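Long-range contacts in Serpin48 (Tenebrio molitor, PDB 3OZQ), which specifically inhibits the protease SPE in insect innate immunity, as a member of the serpin family of serine protease inhibitors: residues N150-E155 with V164-L169; H146-L151 with V314-I319; Y208-E213 with L221-F226. All blocks are in the same frame, centred on the assembly; numbering follows the deposited sequence.

Contacts 1 and 2 share N150 and L151, and their centres lie about 8 Å apart. Both press the loop after helix 129-143 onto neighbouring parallel strands of serpin sheet A, 163-174 in contact 1 and 310-321 in contact 2. Contact 3, centred about 35 Å from contact 1 and 29 Å from contact 2, lies on the opposite side of the chain's centre, in the hairpin of strands 207-214 and 219-225. It follows contact 1 in sequence and is nested within the loop closed by contact 2. Contacts 1 and 2 thus probably cover the part of sheet A where, in serpins generally, the cleaved reactive loop inserts; contact 3 is remote packing within sheet B.

Contact 1: N150-E155 with V164-L169; sequences NLVDPE and VLINAL
L151 meets strand 164-169 with CG anti to its backbone N (chi1 -172°), while I166 holds CG1 beside its own backbone N (chi1 -74°) and offers its end to the loop. The two side chains run antiparallel alongside one another. L151 splits its branches along the strand: CD2 meets I166 CD1 at 3.5 Å, whereas CD1 sits 3.6 Å from A168 CB and 3.9 Å from I166 CG2. A168 CB is the only side-chain atom that residue can offer. V152 adds a second grip on the isoleucine, its side chain crossing I166 at about a right angle, with V152 CG2 3.6 Å from I166 CD1. That one methyl, I166 CD1, is therefore touched by two consecutive loop residues. In the serpin fold, the segment joining helix 129-143 to strand 163-174 runs back across sheet A alongside that helix, and here residues 150-155 meet strand 164-169 through carbon contacts, with no hydrogen bond between the two segments. M136 of helix 129-143 also packs on I166, and I148 on A168. N167, between I166 and A168, starts its side chain away from the loop, and its OD1 accepts from S40 OG. The loop takes polar bonds elsewhere: V152 N pairs with N137 OD1 on the helix. Further on, D153 forms an Asx turn, its OD2 accepting from E155 N at 2.8 Å with an N-H...O angle of 155°; that N-H approaches the carboxylate from its anti side, out of its plane.

Contact 2: H146-L151 with V314-I319; sequences HKIQNL and VQKSFI
K316 reaches from strand 314-319 to the backbone of the loop, its chain extended beyond CG, and provides the polar part of the contact. NZ donates to Q149 O at 2.8 Å, almost straight on to the carbonyl (C=O...N angle 170°). A second, weak bond runs from K316 NZ to N150 O at 3.5 Å, so one ammonium group serves two successive carbonyls. The apolar part begins with the same lysine: K316 CB meets L151 CD1 at 3.7 Å, and further out K316 CD lies 4.0 Å from I148 CG2, where the two side chains pass in opposite directions. L151 also presses CD2 on V314 CG1 at 3.4 Å, tighter than usual for two carbons. The aromatic part belongs to F318. I148 CG1 comes to the edge of its ring, near the ring plane, 3.8 Å from F318 CE1, and K147 CB approaches CE1 and CZ obliquely. The F318 ring also meets that of Y170 on the adjacent strand 163-174. An alanine in place of K316 would probably leave Q149 O without its charged donor and open a gap beside I148 CG2, while the CB contact with L151 could remain. No backbone-to-backbone hydrogen bond joins loop and strand here: every bond and packing contact between the segments involves at least one side chain. A lysine bond to backbone carbonyls plus apolar packing, without strand pairing, could give way if, as in other serpins, the loop must shift during reactive-loop insertion between strands 163-174 and 310-321.

Contact 3: Y208-E213 with L221-F226; sequences YFNYYE and LLELPF
L221 N donates to Y212 O at 2.9 Å, and Y212 N returns a bond to L221 O at 3.0 Å; both donors lie in the plane of the carbonyl they meet. Further along, E223 N gives N210 O a nearly straight bond (3.0 Å, N-H...O angle 172°). Between them Y211 faces L222 as a non-hydrogen-bonded pair, with Y211 CA making a CA-H...O contact to L221 O. On the face of Y211 and L222, the tyrosine OH donates to E213 OE1 through the oxygen's anti lone pair. On the other face, L221 CD1 reaches the edge of the Y212 ring, in its plane. F209 carries the apolar end, with CG beside its backbone N (chi1 -70°), toward L224 and P225. L224 CD2 sits over one ring face, offset toward the rim, in a CH-pi contact 4.1 Å from the centroid. P225 CD touches F209 CE2 at 3.6 Å, the two side chains crossing at about a right angle, and L222 CD1 packs on F209 CB. Strand 207-214 is flanked by strand 260-278, and 219-225 by 231-237. The two form an antiparallel beta hairpin, corresponding to the first two strands of serpin sheet B.

Contact 1: N150-E155 with V164-L169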
loop_
_atom_site.group_PDB
_atom_site.type_symbol
_atom_site.label_atom_id
_atom_site.label_comp_id
_atom_site.label_asym_id
_atom_site.label_seq_id
_atom_site.Cartn_x
_atom_site.Cartn_y
_atom_site.Cartn_z
ATOM N N ASN A 150 11.578 13.381 -2.574
ATOM C CA ASN A 150 11.046 13.882 -3.823
ATOM C C ASN A 150 9.706 13.281 -4.188
ATOM O O ASN A 150 9.482 12.894 -5.332
ATOM C CB ASN A 150 12.058 13.630 -4.942
ATOM C CG ASN A 150 13.312 14.441 -4.760
ATOM O OD1 ASN A 150 13.315 15.641 -5.018
ATOM N ND2 ASN A 150 14.377 13.803 -4.282
ATOM N N LEU A 151 8.813 13.196 -3.214
ATOM C CA LEU A 151 7.489 12.664 -3.479
ATOM C C LEU A 151 6.758 13.517 -4.508
ATOM O O LEU A 151 6.241 12.996 -5.494
ATOM C CB LEU A 151 6.671 12.556 -2.188
ATOM C CG LEU A 151 5.333 11.821 -2.331
ATOM C CD1 LEU A 151 4.934 11.135 -1.023
ATOM C CD2 LEU A 151 4.246 12.769 -2.816
ATOM N N VAL A 152 6.718 14.825 -4.264
ATOM C CA VAL A 152 6.005 15.774 -5.129
ATOM C C VAL A 152 6.946 16.254 -6.227
ATOM O O VAL A 152 8.039 16.764 -5.952
ATOM C CB VAL A 152 5.493 17.002 -4.340
ATOM C CG1 VAL A 152 4.863 18.046 -5.286
ATOM C CG2 VAL A 152 4.490 16.579 -3.255
ATOM N N ASP A 153 6.530 16.053 -7.468
ATOM C CA ASP A 153 7.237 16.596 -8.613
ATOM C C ASP A 153 6.629 17.957 -8.900
ATOM O O ASP A 153 5.465 18.046 -9.290
ATOM C CB ASP A 153 7.077 15.666 -9.812
ATOM C CG ASP A 153 7.608 16.272 -11.104
ATOM O OD1 ASP A 153 7.853 15.499 -12.044
ATOM O OD2 ASP A 153 7.772 17.512 -11.187
ATOM N N PRO A 154 7.418 19.030 -8.711
ATOM C CA PRO A 154 6.877 20.388 -8.772
ATOM C C PRO A 154 6.090 20.647 -10.054
ATOM O O PRO A 154 5.217 21.508 -10.083
ATOM C CB PRO A 154 8.128 21.268 -8.698
ATOM C CG PRO A 154 9.234 20.407 -9.126
ATOM C CD PRO A 154 8.888 19.037 -8.617
ATOM N N GLU A 155 6.377 19.884 -11.097
ATOM C CA GLU A 155 5.672 20.048 -12.359
ATOM C C GLU A 155 4.167 19.775 -12.264
ATOM O O GLU A 155 3.400 20.243 -13.107
ATOM C CB GLU A 155 6.311 19.174 -13.441
ATOM C CG GLU A 155 7.725 19.610 -13.819
ATOM C CD GLU A 155 7.767 20.970 -14.501
ATOM O OE1 GLU A 155 7.721 21.003 -15.749
ATOM O OE2 GLU A 155 7.850 22.003 -13.796
ATOM N N VAL A 164 -3.947 19.135 -2.287
ATOM C CA VAL A 164 -3.064 18.037 -2.617
ATOM C C VAL A 164 -3.027 17.056 -1.455
ATOM O O VAL A 164 -2.756 17.450 -0.319
ATOM C CB VAL A 164 -1.635 18.532 -2.914
ATOM C CG1 VAL A 164 -0.696 17.348 -3.143
ATOM C CG2 VAL A 164 -1.654 19.463 -4.120
ATOM N N LEU A 165 -3.326 15.793 -1.755
ATOM C CA LEU A 165 -3.163 14.681 -0.806
ATOM C C LEU A 165 -1.804 14.041 -0.998
ATOM O O LEU A 165 -1.484 13.562 -2.081
ATOM C CB LEU A 165 -4.217 13.591 -1.023
ATOM C CG LEU A 165 -5.727 13.850 -1.045
ATOM C CD1 LEU A 165 -6.479 12.786 -0.267
ATOM C CD2 LEU A 165 -6.133 15.252 -0.616
ATOM N N ILE A 166 -1.015 14.027 0.064
ATOM C CA ILE A 166 0.288 13.379 0.055
ATOM C C ILE A 166 0.215 12.134 0.931
ATOM O O ILE A 166 -0.336 12.193 2.030
ATOM C CB ILE A 166 1.343 14.297 0.664
ATOM C CG1 ILE A 166 1.670 15.422 -0.310
ATOM C CG2 ILE A 166 2.578 13.511 0.998
ATOM C CD1 ILE A 166 1.693 14.977 -1.747
ATOM N N ASN A 167 0.773 11.027 0.449
ATOM C CA ASN A 167 0.671 9.720 1.136
ATOM C C ASN A 167 1.936 8.887 0.969
ATOM O O ASN A 167 2.063 8.140 0.016
ATOM C CB ASN A 167 -0.524 8.957 0.565
ATOM C CG ASN A 167 -0.762 7.610 1.229
ATOM O OD1 ASN A 167 -0.273 7.331 2.323
ATOM N ND2 ASN A 167 -1.561 6.786 0.574
ATOM N N ALA A 168 2.871 9.034 1.897
ATOM C CA ALA A 168 4.143 8.342 1.833
ATOM C C ALA A 168 4.179 7.319 2.947
ATOM O O ALA A 168 3.786 7.619 4.073
ATOM C CB ALA A 168 5.271 9.298 2.010
ATOM N N LEU A 169 4.654 6.120 2.640
ATOM C CA LEU A 169 4.766 5.081 3.665
ATOM C C LEU A 169 5.730 3.965 3.323
ATOM O O LEU A 169 6.174 3.813 2.187
ATOM C CB LEU A 169 3.400 4.464 4.049
ATOM C CG LEU A 169 2.293 4.046 3.063
ATOM C CD1 LEU A 169 2.695 3.965 1.619
ATOM C CD2 LEU A 169 1.524 2.765 3.489
#

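Contact 2: H146-L151 with V314-I319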
loop_
_atom_site.group_PDB
_atom_site.type_symbol
_atom_site.label_atom_id
_atom_site.label_comp_id
_atom_site.label_asym_id
_atom_site.label_seq_id
_atom_site.Cartn_x
_atom_site.Cartn_y
_atom_site.Cartn_z
ATOM N N HIS A 146 13.986 10.428 6.248
ATOM C CA HIS A 146 14.678 10.688 4.981
ATOM C C HIS A 146 14.708 9.515 4.006
ATOM O O HIS A 146 15.419 9.566 3.001
ATOM C CB HIS A 146 16.089 11.239 5.230
ATOM C CG HIS A 146 16.094 12.531 5.990
ATOM N ND1 HIS A 146 16.310 13.753 5.386
ATOM C CD2 HIS A 146 15.887 12.794 7.304
ATOM C CE1 HIS A 146 16.248 14.710 6.295
ATOM N NE2 HIS A 146 15.987 14.156 7.466
ATOM N N LYS A 147 13.909 8.486 4.291
ATOM C CA LYS A 147 13.818 7.289 3.449
ATOM C C LYS A 147 13.000 7.514 2.170
ATOM O O LYS A 147 13.135 6.772 1.191
ATOM C CB LYS A 147 13.184 6.134 4.231
ATOM C CG LYS A 147 13.925 5.686 5.497
ATOM C CD LYS A 147 15.257 5.022 5.189
ATOM C CE LYS A 147 15.696 4.088 6.320
ATOM N NZ LYS A 147 15.265 4.573 7.664
ATOM N N ILE A 148 12.135 8.523 2.192
ATOM C CA ILE A 148 11.265 8.820 1.059
ATOM C C ILE A 148 11.453 10.259 0.608
ATOM O O ILE A 148 11.140 11.205 1.328
ATOM C CB ILE A 148 9.784 8.509 1.372
ATOM C CG1 ILE A 148 9.620 7.003 1.603
ATOM C CG2 ILE A 148 8.875 9.008 0.239
ATOM C CD1 ILE A 148 8.181 6.551 1.778
ATOM N N GLN A 149 11.994 10.411 -0.590
ATOM C CA GLN A 149 12.416 11.715 -1.052
ATOM C C GLN A 149 11.691 12.078 -2.331
ATOM O O GLN A 149 11.217 11.195 -3.058
ATOM C CB GLN A 149 13.934 11.738 -1.249
ATOM C CG GLN A 149 14.705 11.492 0.037
ATOM C CD GLN A 149 16.193 11.750 -0.110
ATOM O OE1 GLN A 149 16.708 11.877 -1.222
ATOM N NE2 GLN A 149 16.892 11.839 1.019
ATOM N N ASN A 150 11.578 13.381 -2.574
ATOM C CA ASN A 150 11.046 13.882 -3.823
ATOM C C ASN A 150 9.706 13.281 -4.188
ATOM O O ASN A 150 9.482 12.894 -5.332
ATOM C CB ASN A 150 12.058 13.630 -4.942
ATOM C CG ASN A 150 13.312 14.441 -4.760
ATOM O OD1 ASN A 150 13.315 15.641 -5.018
ATOM N ND2 ASN A 150 14.377 13.803 -4.282
ATOM N N LEU A 151 8.813 13.196 -3.214
ATOM C CA LEU A 151 7.489 12.664 -3.479
ATOM C C LEU A 151 6.758 13.517 -4.508
ATOM O O LEU A 151 6.241 12.996 -5.494
ATOM C CB LEU A 151 6.671 12.556 -2.188
ATOM C CG LEU A 151 5.333 11.821 -2.331
ATOM C CD1 LEU A 151 4.934 11.135 -1.023
ATOM C CD2 LEU A 151 4.246 12.769 -2.816
ATOM N N VAL A 314 -1.126 11.663 -4.355
ATOM C CA VAL A 314 0.139 11.050 -4.687
ATOM C C VAL A 314 0.605 10.139 -3.567
ATOM O O VAL A 314 0.814 10.582 -2.432
ATOM C CB VAL A 314 1.222 12.129 -5.014
ATOM C CG1 VAL A 314 2.517 11.457 -5.473
ATOM C CG2 VAL A 314 0.718 13.033 -6.105
ATOM N N GLN A 315 0.702 8.856 -3.877
ATOM C CA GLN A 315 1.289 7.898 -2.944
ATOM C C GLN A 315 2.695 7.528 -3.359
ATOM O O GLN A 315 2.958 7.269 -4.524
ATOM C CB GLN A 315 0.432 6.643 -2.842
ATOM C CG GLN A 315 0.934 5.648 -1.807
ATOM C CD GLN A 315 0.041 4.439 -1.697
ATOM O OE1 GLN A 315 -0.902 4.431 -0.905
ATOM N NE2 GLN A 315 0.331 3.403 -2.485
ATOM N N LYS A 316 3.598 7.485 -2.397
ATOM C CA LYS A 316 4.920 6.944 -2.653
ATOM C C LYS A 316 5.295 6.007 -1.537
ATOM O O LYS A 316 5.070 6.307 -0.367
ATOM C CB LYS A 316 5.959 8.060 -2.761
ATOM C CG LYS A 316 7.295 7.590 -3.304
ATOM C CD LYS A 316 8.147 8.794 -3.678
ATOM C CE LYS A 316 9.384 8.360 -4.470
ATOM N NZ LYS A 316 10.134 9.516 -5.046
ATOM N N SER A 317 5.853 4.860 -1.910
ATOM C CA SER A 317 6.208 3.828 -0.941
ATOM C C SER A 317 7.339 2.972 -1.491
ATOM O O SER A 317 7.600 2.972 -2.694
ATOM C CB SER A 317 4.986 2.958 -0.622
ATOM O OG SER A 317 4.653 2.122 -1.720
ATOM N N PHE A 318 8.016 2.257 -0.599
ATOM C CA PHE A 318 9.014 1.275 -0.995
ATOM C C PHE A 318 8.974 0.076 -0.068
ATOM O O PHE A 318 8.395 0.123 1.028
ATOM C CB PHE A 318 10.417 1.876 -0.981
ATOM C CG PHE A 318 10.947 2.136 0.387
ATOM C CD1 PHE A 318 10.581 3.286 1.072
ATOM C CD2 PHE A 318 11.818 1.246 0.990
ATOM C CE1 PHE A 318 11.069 3.534 2.342
ATOM C CE2 PHE A 318 12.306 1.486 2.260
ATOM C CZ PHE A 318 11.933 2.631 2.934
ATOM N N ILE A 319 9.583 -1.000 -0.537
ATOM C CA ILE A 319 9.768 -2.204 0.250
ATOM C C ILE A 319 11.151 -2.753 -0.068
ATOM O O ILE A 319 11.626 -2.689 -1.214
ATOM C CB ILE A 319 8.723 -3.269 -0.075
ATOM C CG1 ILE A 319 8.850 -4.451 0.904
ATOM C CG2 ILE A 319 8.900 -3.737 -1.520
ATOM C CD1 ILE A 319 7.766 -5.501 0.751
#

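Contact 3: Y208-E213 with L221-F226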
loop_
_atom_site.group_PDB
_atom_site.type_symbol
_atom_site.label_atom_id
_atom_site.label_comp_id
_atom_site.label_asym_id
_atom_site.label_seq_id
_atom_site.Cartn_x
_atom_site.Cartn_y
_atom_site.Cartn_z
ATOM N N TYR A 208 7.722 -25.216 8.424
ATOM C CA TYR A 208 6.278 -25.351 8.278
ATOM C C TYR A 208 5.636 -23.975 8.116
ATOM O O TYR A 208 5.574 -23.185 9.061
ATOM C CB TYR A 208 5.658 -26.103 9.460
ATOM C CG TYR A 208 5.713 -27.612 9.311
ATOM C CD1 TYR A 208 4.744 -28.295 8.586
ATOM C CD2 TYR A 208 6.742 -28.347 9.881
ATOM C CE1 TYR A 208 4.790 -29.679 8.440
ATOM C CE2 TYR A 208 6.806 -29.734 9.739
ATOM C CZ TYR A 208 5.824 -30.394 9.017
ATOM O OH TYR A 208 5.872 -31.769 8.876
ATOM N N PHE A 209 5.161 -23.703 6.907
ATOM C CA PHE A 209 4.545 -22.420 6.587
ATOM C C PHE A 209 3.184 -22.668 5.981
ATOM O O PHE A 209 2.966 -23.694 5.344
ATOM C CB PHE A 209 5.403 -21.651 5.573
ATOM C CG PHE A 209 6.700 -21.146 6.131
ATOM C CD1 PHE A 209 7.864 -21.198 5.374
ATOM C CD2 PHE A 209 6.759 -20.599 7.405
ATOM C CE1 PHE A 209 9.066 -20.724 5.884
ATOM C CE2 PHE A 209 7.951 -20.122 7.920
ATOM C CZ PHE A 209 9.106 -20.183 7.161
ATOM N N ASN A 210 2.273 -21.717 6.167
ATOM C CA ASN A 210 0.988 -21.781 5.506
ATOM C C ASN A 210 1.155 -21.859 4.000
ATOM O O ASN A 210 1.878 -21.069 3.392
ATOM C CB ASN A 210 0.111 -20.598 5.919
ATOM C CG ASN A 210 -0.497 -20.796 7.288
ATOM O OD1 ASN A 210 -1.098 -21.833 7.560
ATOM N ND2 ASN A 210 -0.323 -19.821 8.166
ATOM N N TYR A 211 0.476 -22.826 3.408
ATOM C CA TYR A 211 0.710 -23.200 2.029
ATOM C C TYR A 211 -0.615 -23.588 1.407
ATOM O O TYR A 211 -1.492 -24.124 2.085
ATOM C CB TYR A 211 1.686 -24.383 1.999
ATOM C CG TYR A 211 1.935 -24.977 0.634
ATOM C CD1 TYR A 211 3.044 -24.602 -0.114
ATOM C CD2 TYR A 211 1.069 -25.923 0.095
ATOM C CE1 TYR A 211 3.285 -25.150 -1.366
ATOM C CE2 TYR A 211 1.300 -26.475 -1.159
ATOM C CZ TYR A 211 2.411 -26.087 -1.881
ATOM O OH TYR A 211 2.650 -26.628 -3.125
ATOM N N TYR A 212 -0.772 -23.319 0.120
ATOM C CA TYR A 212 -2.014 -23.664 -0.557
ATOM C C TYR A 212 -1.824 -23.836 -2.053
ATOM O O TYR A 212 -1.116 -23.064 -2.695
ATOM C CB TYR A 212 -3.085 -22.602 -0.291
ATOM C CG TYR A 212 -4.463 -23.015 -0.743
ATOM C CD1 TYR A 212 -5.055 -22.439 -1.861
ATOM C CD2 TYR A 212 -5.170 -23.993 -0.055
ATOM C CE1 TYR A 212 -6.316 -22.828 -2.281
ATOM C CE2 TYR A 212 -6.430 -24.385 -0.464
ATOM C CZ TYR A 212 -6.996 -23.805 -1.578
ATOM O OH TYR A 212 -8.253 -24.201 -1.976
ATOM N N GLU A 213 -2.467 -24.851 -2.613
ATOM C CA GLU A 213 -2.440 -25.039 -4.052
ATOM C C GLU A 213 -3.806 -24.695 -4.618
ATOM O O GLU A 213 -4.764 -25.450 -4.442
ATOM C CB GLU A 213 -2.040 -26.478 -4.406
ATOM C CG GLU A 213 -0.580 -26.819 -4.079
ATOM C CD GLU A 213 -0.276 -28.314 -4.195
ATOM O OE1 GLU A 213 0.826 -28.737 -3.770
ATOM O OE2 GLU A 213 -1.145 -29.060 -4.704
ATOM N N LEU A 221 0.372 -20.675 -3.287
ATOM C CA LEU A 221 0.422 -19.525 -2.400
ATOM C C LEU A 221 1.159 -19.915 -1.147
ATOM O O LEU A 221 0.945 -20.997 -0.602
ATOM C CB LEU A 221 -0.983 -19.055 -2.006
ATOM C CG LEU A 221 -1.942 -18.646 -3.117
ATOM C CD1 LEU A 221 -2.751 -19.839 -3.572
ATOM C CD2 LEU A 221 -2.854 -17.543 -2.611
ATOM N N LEU A 222 2.032 -19.031 -0.695
ATOM C CA LEU A 222 2.822 -19.274 0.494
ATOM C C LEU A 222 2.763 -18.051 1.374
ATOM O O LEU A 222 2.999 -16.946 0.912
ATOM C CB LEU A 222 4.276 -19.522 0.119
ATOM C CG LEU A 222 5.232 -19.563 1.308
ATOM C CD1 LEU A 222 5.015 -20.819 2.109
ATOM C CD2 LEU A 222 6.676 -19.487 0.836
ATOM N N GLU A 223 2.477 -18.243 2.651
ATOM C CA GLU A 223 2.443 -17.108 3.555
ATOM C C GLU A 223 3.617 -17.159 4.530
ATOM O O GLU A 223 3.734 -18.067 5.354
ATOM C CB GLU A 223 1.069 -17.041 4.245
ATOM C CG GLU A 223 1.021 -16.270 5.516
ATOM C CD GLU A 223 -0.358 -16.325 6.173
ATOM O OE1 GLU A 223 -1.356 -16.632 5.479
ATOM O OE2 GLU A 223 -0.438 -16.047 7.387
ATOM N N LEU A 224 4.520 -16.201 4.381
ATOM C CA LEU A 224 5.716 -16.101 5.206
ATOM C C LEU A 224 5.420 -15.187 6.380
ATOM O O LEU A 224 5.048 -14.026 6.187
ATOM C CB LEU A 224 6.885 -15.543 4.393
ATOM C CG LEU A 224 7.490 -16.412 3.284
ATOM C CD1 LEU A 224 8.466 -15.596 2.454
ATOM C CD2 LEU A 224 8.180 -17.633 3.862
ATOM N N PRO A 225 5.581 -15.715 7.599
ATOM C CA PRO A 225 5.167 -15.052 8.835
ATOM C C PRO A 225 6.194 -14.051 9.325
ATOM O O PRO A 225 7.403 -14.312 9.298
ATOM C CB PRO A 225 5.033 -16.216 9.838
ATOM C CG PRO A 225 5.208 -17.501 9.008
ATOM C CD PRO A 225 6.055 -17.085 7.851
ATOM N N PHE A 226 5.690 -12.890 9.729
ATOM C CA PHE A 226 6.483 -11.864 10.378
ATOM C C PHE A 226 6.253 -11.992 11.872
ATOM O O PHE A 226 5.211 -12.476 12.300
ATOM C CB PHE A 226 6.003 -10.471 9.946
ATOM C CG PHE A 226 6.440 -10.070 8.559
ATOM C CD1 PHE A 226 7.782 -10.105 8.196
ATOM C CD2 PHE A 226 5.505 -9.655 7.624
ATOM C CE1 PHE A 226 8.183 -9.722 6.923
ATOM C CE2 PHE A 226 5.895 -9.276 6.343
ATOM C CZ PHE A 226 7.236 -9.312 5.993
#